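Local atomic coordinates of aldehyde dehydrogenase (Trypanosoma brucei, PDB entry 5MYP), a protein that probably oxidises aldehydes to the corresponding carboxylic acids with NAD+ as the electron acceptor. Residues 91-103 with 107-119. Residues are numbered along the deposited sequence; the frame is centred on the assembly and turned at random.
Sequences MDEYVKPVKPTME and ALDDCELQYEPLG
V98 and L113 form a single antiparallel bridge, a hydrogen-bonded pair, in a hairpin-like arm where the chain leaves helix 69-95, turns back and enters strand 110-124; its contacts with the second subunit are consistent with the oligomerisation region of other aldehyde dehydrogenases. Both bonds of the pair are nearly straight: V98 N reaches L113 O at 2.9 Å, and L113 N meets V98 O at 2.8 Å. Toward the helix, direct pairing gives way to two waters, which both donate to V95 O; one accepts from Y115 N and the other donates to Y115 O.

Along one side of the bridge, V98 CG2 approaches the edge of the Y115 ring, 4.0 Å from Y115 CE2. This branch lies beside the backbone N because CG1 takes the position anti to it (chi1 173°). Further out, the P100 ring is set against two side chains, its CB touching L113 CG and its CG facing C111 CB. M102 then folds over C111; bends at chi2 and chi3 bring M102 CE to 3.9 Å from C111 SG, while M102 CB rests on A107. P100 also packs on G430 and M102 on D429, both of the second subunit.

Charged groups occupy another flank. E112 runs alongside P97, and its OE1, salt-bridged to R461 on neighbouring strand 454-461, also accepts a straight bond from Q114 NE2. K99 starts out pointing away from segment 107-119, yet its chain doubles back through two bends (chi2 -69°, chi3 -78°) and crosses D110 at about a right angle. D110 forms salt bridges at both oxygens, OD1 with K99 and OD2 with R461. The lysine ammonium has a double grip: K99 NZ lies 2.8 Å from D110 OD1 and donates to C111 O at 3.0 Å from above the carbonyl plane.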
loop_
_atom_site.group_PDB
_atom_site.type_symbol
_atom_site.label_atom_id
_atom_site.label_comp_id
_atom_site.label_asym_id
_atom_site.label_seq_id
_atom_site.Cartn_x
_atom_site.Cartn_y
_atom_site.Cartn_z
ATOM N N MET A 91 15.897 -14.973 -4.618
ATOM C CA MET A 91 15.862 -14.469 -3.231
ATOM C C MET A 91 17.068 -13.601 -2.886
ATOM O O MET A 91 16.917 -12.521 -2.311
ATOM C CB MET A 91 15.792 -15.614 -2.222
ATOM C CG MET A 91 15.551 -15.162 -0.788
ATOM S SD MET A 91 15.536 -16.565 0.340
ATOM C CE MET A 91 13.941 -17.259 -0.068
ATOM N N ASP A 92 18.260 -14.087 -3.227
ATOM C CA ASP A 92 19.497 -13.354 -2.949
ATOM C C ASP A 92 19.529 -11.993 -3.642
ATOM O O ASP A 92 20.039 -11.037 -3.080
ATOM C CB ASP A 92 20.722 -14.194 -3.327
ATOM C CG ASP A 92 20.897 -15.394 -2.414
ATOM O OD1 ASP A 92 21.383 -15.201 -1.283
ATOM O OD2 ASP A 92 20.548 -16.520 -2.826
ATOM N N GLU A 93 18.963 -11.904 -4.845
ATOM C CA GLU A 93 18.823 -10.622 -5.548
ATOM C C GLU A 93 17.852 -9.698 -4.806
ATOM O O GLU A 93 18.148 -8.522 -4.605
ATOM C CB GLU A 93 18.342 -10.838 -6.988
ATOM C CG GLU A 93 18.338 -9.586 -7.861
ATOM C CD GLU A 93 17.621 -9.780 -9.188
ATOM O OE1 GLU A 93 17.527 -10.930 -9.659
ATOM O OE2 GLU A 93 17.147 -8.781 -9.770
ATOM N N TYR A 94 16.702 -10.238 -4.397
ATOM C CA TYR A 94 15.650 -9.424 -3.780
ATOM C C TYR A 94 16.027 -8.863 -2.404
ATOM O O TYR A 94 15.655 -7.735 -2.082
ATOM C CB TYR A 94 14.330 -10.209 -3.706
ATOM C CG TYR A 94 13.728 -10.630 -5.046
ATOM C CD1 TYR A 94 14.083 -9.994 -6.249
ATOM C CD2 TYR A 94 12.774 -11.652 -5.110
ATOM C CE1 TYR A 94 13.530 -10.381 -7.456
ATOM C CE2 TYR A 94 12.211 -12.036 -6.326
ATOM C CZ TYR A 94 12.597 -11.390 -7.490
ATOM O OH TYR A 94 12.065 -11.741 -8.700
ATOM N N VAL A 95 16.772 -9.627 -1.609
ATOM C CA VAL A 95 17.157 -9.184 -0.262
ATOM C C VAL A 95 18.216 -8.067 -0.217
ATOM O O VAL A 95 18.325 -7.379 0.795
ATOM C CB VAL A 95 17.620 -10.360 0.641
ATOM C CG1 VAL A 95 16.486 -11.354 0.866
ATOM C CG2 VAL A 95 18.858 -11.055 0.087
ATOM N N LYS A 96 18.987 -7.889 -1.295
ATOM C CA LYS A 96 20.119 -6.955 -1.285
ATOM C C LYS A 96 19.651 -5.496 -1.242
ATOM O O LYS A 96 18.614 -5.175 -1.815
ATOM C CB LYS A 96 21.041 -7.180 -2.496
ATOM C CG LYS A 96 20.583 -6.574 -3.809
ATOM C CD LYS A 96 21.280 -7.227 -5.000
ATOM C CE LYS A 96 21.058 -6.413 -6.264
ATOM N NZ LYS A 96 21.424 -7.147 -7.504
ATOM N N PRO A 97 20.417 -4.618 -0.564
ATOM C CA PRO A 97 20.060 -3.197 -0.581
ATOM C C PRO A 97 20.157 -2.576 -1.974
ATOM O O PRO A 97 21.006 -2.978 -2.765
ATOM C CB PRO A 97 21.097 -2.549 0.358
ATOM C CG PRO A 97 21.621 -3.657 1.187
ATOM C CD PRO A 97 21.578 -4.869 0.312
ATOM N N VAL A 98 19.278 -1.619 -2.249
ATOM C CA VAL A 98 19.278 -0.837 -3.487
ATOM C C VAL A 98 19.898 0.537 -3.203
ATOM O O VAL A 98 19.653 1.125 -2.143
ATOM C CB VAL A 98 17.833 -0.672 -4.027
ATOM C CG1 VAL A 98 17.773 0.286 -5.212
ATOM C CG2 VAL A 98 17.253 -2.028 -4.412
ATOM N N LYS A 99 20.697 1.034 -4.147
ATOM C CA LYS A 99 21.296 2.361 -4.055
ATOM C C LYS A 99 20.394 3.367 -4.783
ATOM O O LYS A 99 20.366 3.378 -6.016
ATOM C CB LYS A 99 22.706 2.364 -4.667
ATOM C CG LYS A 99 23.688 1.390 -4.026
ATOM C CD LYS A 99 24.091 1.772 -2.607
ATOM C CE LYS A 99 25.128 2.883 -2.576
ATOM N NZ LYS A 99 25.239 3.483 -1.210
ATOM N N PRO A 100 19.647 4.202 -4.036
ATOM C CA PRO A 100 18.728 5.136 -4.688
ATOM C C PRO A 100 19.434 6.303 -5.381
ATOM O O PRO A 100 20.556 6.652 -5.024
ATOM C CB PRO A 100 17.890 5.664 -3.526
ATOM C CG PRO A 100 18.825 5.648 -2.375
ATOM C CD PRO A 100 19.691 4.432 -2.582
ATOM N N THR A 101 18.751 6.892 -6.358
ATOM C CA THR A 101 19.231 8.084 -7.051
ATOM C C THR A 101 19.034 9.293 -6.140
ATOM O O THR A 101 17.890 9.656 -5.824
ATOM C CB THR A 101 18.474 8.296 -8.378
ATOM O OG1 THR A 101 18.656 7.148 -9.213
ATOM C CG2 THR A 101 18.976 9.546 -9.111
ATOM N N MET A 102 20.147 9.896 -5.714
ATOM C CA MET A 102 20.128 11.026 -4.789
ATOM C C MET A 102 20.395 12.348 -5.503
ATOM O O MET A 102 21.195 12.403 -6.431
ATOM C CB MET A 102 21.154 10.810 -3.674
ATOM C CG MET A 102 20.952 9.540 -2.843
ATOM S SD MET A 102 19.299 9.363 -2.135
ATOM C CE MET A 102 19.192 10.801 -1.066
ATOM N N GLU A 103 19.702 13.395 -5.060
ATOM C CA GLU A 103 19.785 14.740 -5.648
ATOM C C GLU A 103 19.913 15.767 -4.520
ATOM O O GLU A 103 19.454 15.525 -3.401
ATOM C CB GLU A 103 18.548 14.988 -6.523
ATOM C CG GLU A 103 18.250 16.430 -6.917
ATOM C CD GLU A 103 17.159 16.550 -7.975
ATOM O OE1 GLU A 103 16.680 15.528 -8.519
ATOM O OE2 GLU A 103 16.763 17.695 -8.275
ATOM N N ALA A 107 22.931 13.850 -1.875
ATOM C CA ALA A 107 23.834 13.156 -2.808
ATOM C C ALA A 107 25.278 12.981 -2.306
ATOM O O ALA A 107 25.984 12.084 -2.764
ATOM C CB ALA A 107 23.822 13.845 -4.165
ATOM N N LEU A 108 25.706 13.837 -1.377
ATOM C CA LEU A 108 27.015 13.700 -0.726
ATOM C C LEU A 108 27.082 12.610 0.357
ATOM O O LEU A 108 28.175 12.206 0.744
ATOM C CB LEU A 108 27.449 15.043 -0.131
ATOM C CG LEU A 108 27.589 16.201 -1.126
ATOM C CD1 LEU A 108 27.872 17.502 -0.392
ATOM C CD2 LEU A 108 28.677 15.912 -2.149
ATOM N N ASP A 109 25.932 12.149 0.847
ATOM C CA ASP A 109 25.881 11.097 1.872
ATOM C C ASP A 109 25.757 9.704 1.261
ATOM O O ASP A 109 25.477 9.558 0.067
ATOM C CB ASP A 109 24.719 11.352 2.838
ATOM C CG ASP A 109 24.828 12.685 3.544
ATOM O OD1 ASP A 109 25.937 13.032 4.008
ATOM O OD2 ASP A 109 23.802 13.389 3.645
ATOM N N ASP A 110 25.990 8.695 2.094
ATOM C CA ASP A 110 25.876 7.292 1.702
ATOM C C ASP A 110 24.470 6.791 2.040
ATOM O O ASP A 110 24.158 6.561 3.218
ATOM C CB ASP A 110 26.943 6.460 2.428
ATOM C CG ASP A 110 26.737 4.954 2.269
ATOM O OD1 ASP A 110 26.398 4.517 1.147
ATOM O OD2 ASP A 110 26.914 4.212 3.260
ATOM N N CYS A 111 23.635 6.613 1.011
ATOM C CA CYS A 111 22.234 6.188 1.190
ATOM C C CYS A 111 21.932 4.809 0.584
ATOM O O CYS A 111 22.504 4.438 -0.440
ATOM C CB CYS A 111 21.296 7.241 0.592
ATOM S SG CYS A 111 21.434 8.859 1.394
ATOM N N GLU A 112 21.018 4.081 1.228
ATOM C CA GLU A 112 20.586 2.738 0.822
ATOM C C GLU A 112 19.100 2.539 1.102
ATOM O O GLU A 112 18.563 3.143 2.031
ATOM C CB GLU A 112 21.320 1.674 1.639
ATOM C CG GLU A 112 22.719 1.323 1.180
ATOM C CD GLU A 112 23.292 0.146 1.973
ATOM O OE1 GLU A 112 22.676 -0.294 2.974
ATOM O OE2 GLU A 112 24.370 -0.347 1.605
ATOM N N LEU A 113 18.456 1.689 0.304
ATOM C CA LEU A 113 17.109 1.194 0.598
ATOM C C LEU A 113 17.232 -0.290 0.934
ATOM O O LEU A 113 17.520 -1.107 0.058
ATOM C CB LEU A 113 16.173 1.409 -0.593
ATOM C CG LEU A 113 16.106 2.830 -1.162
ATOM C CD1 LEU A 113 15.114 2.890 -2.315
ATOM C CD2 LEU A 113 15.756 3.852 -0.093
ATOM N N GLN A 114 17.067 -0.627 2.212
ATOM C CA GLN A 114 17.146 -2.014 2.684
ATOM C C GLN A 114 15.740 -2.598 2.740
ATOM O O GLN A 114 14.766 -1.855 2.857
ATOM C CB GLN A 114 17.797 -2.085 4.070
ATOM C CG GLN A 114 19.239 -1.575 4.124
ATOM C CD GLN A 114 19.859 -1.655 5.512
ATOM O OE1 GLN A 114 19.221 -2.090 6.477
ATOM N NE2 GLN A 114 21.118 -1.229 5.621
ATOM N N TYR A 115 15.634 -3.920 2.646
ATOM C CA TYR A 115 14.355 -4.619 2.784
ATOM C C TYR A 115 14.382 -5.449 4.047
ATOM O O TYR A 115 15.343 -6.175 4.281
ATOM C CB TYR A 115 14.091 -5.505 1.567
ATOM C CG TYR A 115 13.887 -4.697 0.318
ATOM C CD1 TYR A 115 12.621 -4.237 -0.032
ATOM C CD2 TYR A 115 14.967 -4.351 -0.497
ATOM C CE1 TYR A 115 12.425 -3.477 -1.177
ATOM C CE2 TYR A 115 14.782 -3.592 -1.644
ATOM C CZ TYR A 115 13.511 -3.162 -1.979
ATOM O OH TYR A 115 13.331 -2.418 -3.118
ATOM N N GLU A 116 13.336 -5.334 4.867
ATOM C CA GLU A 116 13.223 -6.117 6.097
ATOM C C GLU A 116 11.860 -6.811 6.185
ATOM O O GLU A 116 10.877 -6.319 5.616
ATOM C CB GLU A 116 13.460 -5.240 7.338
ATOM C CG GLU A 116 12.472 -4.094 7.520
ATOM C CD GLU A 116 12.610 -3.362 8.848
ATOM O OE1 GLU A 116 13.492 -3.705 9.662
ATOM O OE2 GLU A 116 11.814 -2.430 9.089
ATOM N N PRO A 117 11.791 -7.951 6.900
ATOM C CA PRO A 117 10.488 -8.592 7.123
ATOM C C PRO A 117 9.524 -7.722 7.934
ATOM O O PRO A 117 9.964 -6.839 8.667
ATOM C CB PRO A 117 10.841 -9.859 7.912
ATOM C CG PRO A 117 12.282 -10.102 7.651
ATOM C CD PRO A 117 12.898 -8.756 7.444
ATOM N N LEU A 118 8.230 -7.992 7.792
ATOM C CA LEU A 118 7.182 -7.269 8.518
ATOM C C LEU A 118 6.846 -7.912 9.869
ATOM O O LEU A 118 6.707 -7.217 10.871
ATOM C CB LEU A 118 5.915 -7.184 7.665
ATOM C CG LEU A 118 6.030 -6.328 6.404
ATOM C CD1 LEU A 118 4.820 -6.546 5.506
ATOM C CD2 LEU A 118 6.201 -4.853 6.745
ATOM N N GLY A 119 6.715 -9.236 9.883
ATOM C CA GLY A 119 6.321 -9.970 11.084
ATOM C C GLY A 119 5.470 -11.171 10.753
ATOM O O GLY A 119 5.953 -12.101 10.105
HETATM O O HOH W 1 18.237 -5.069 2.206
HETATM O O HOH W 2 16.551 -8.154 2.959
#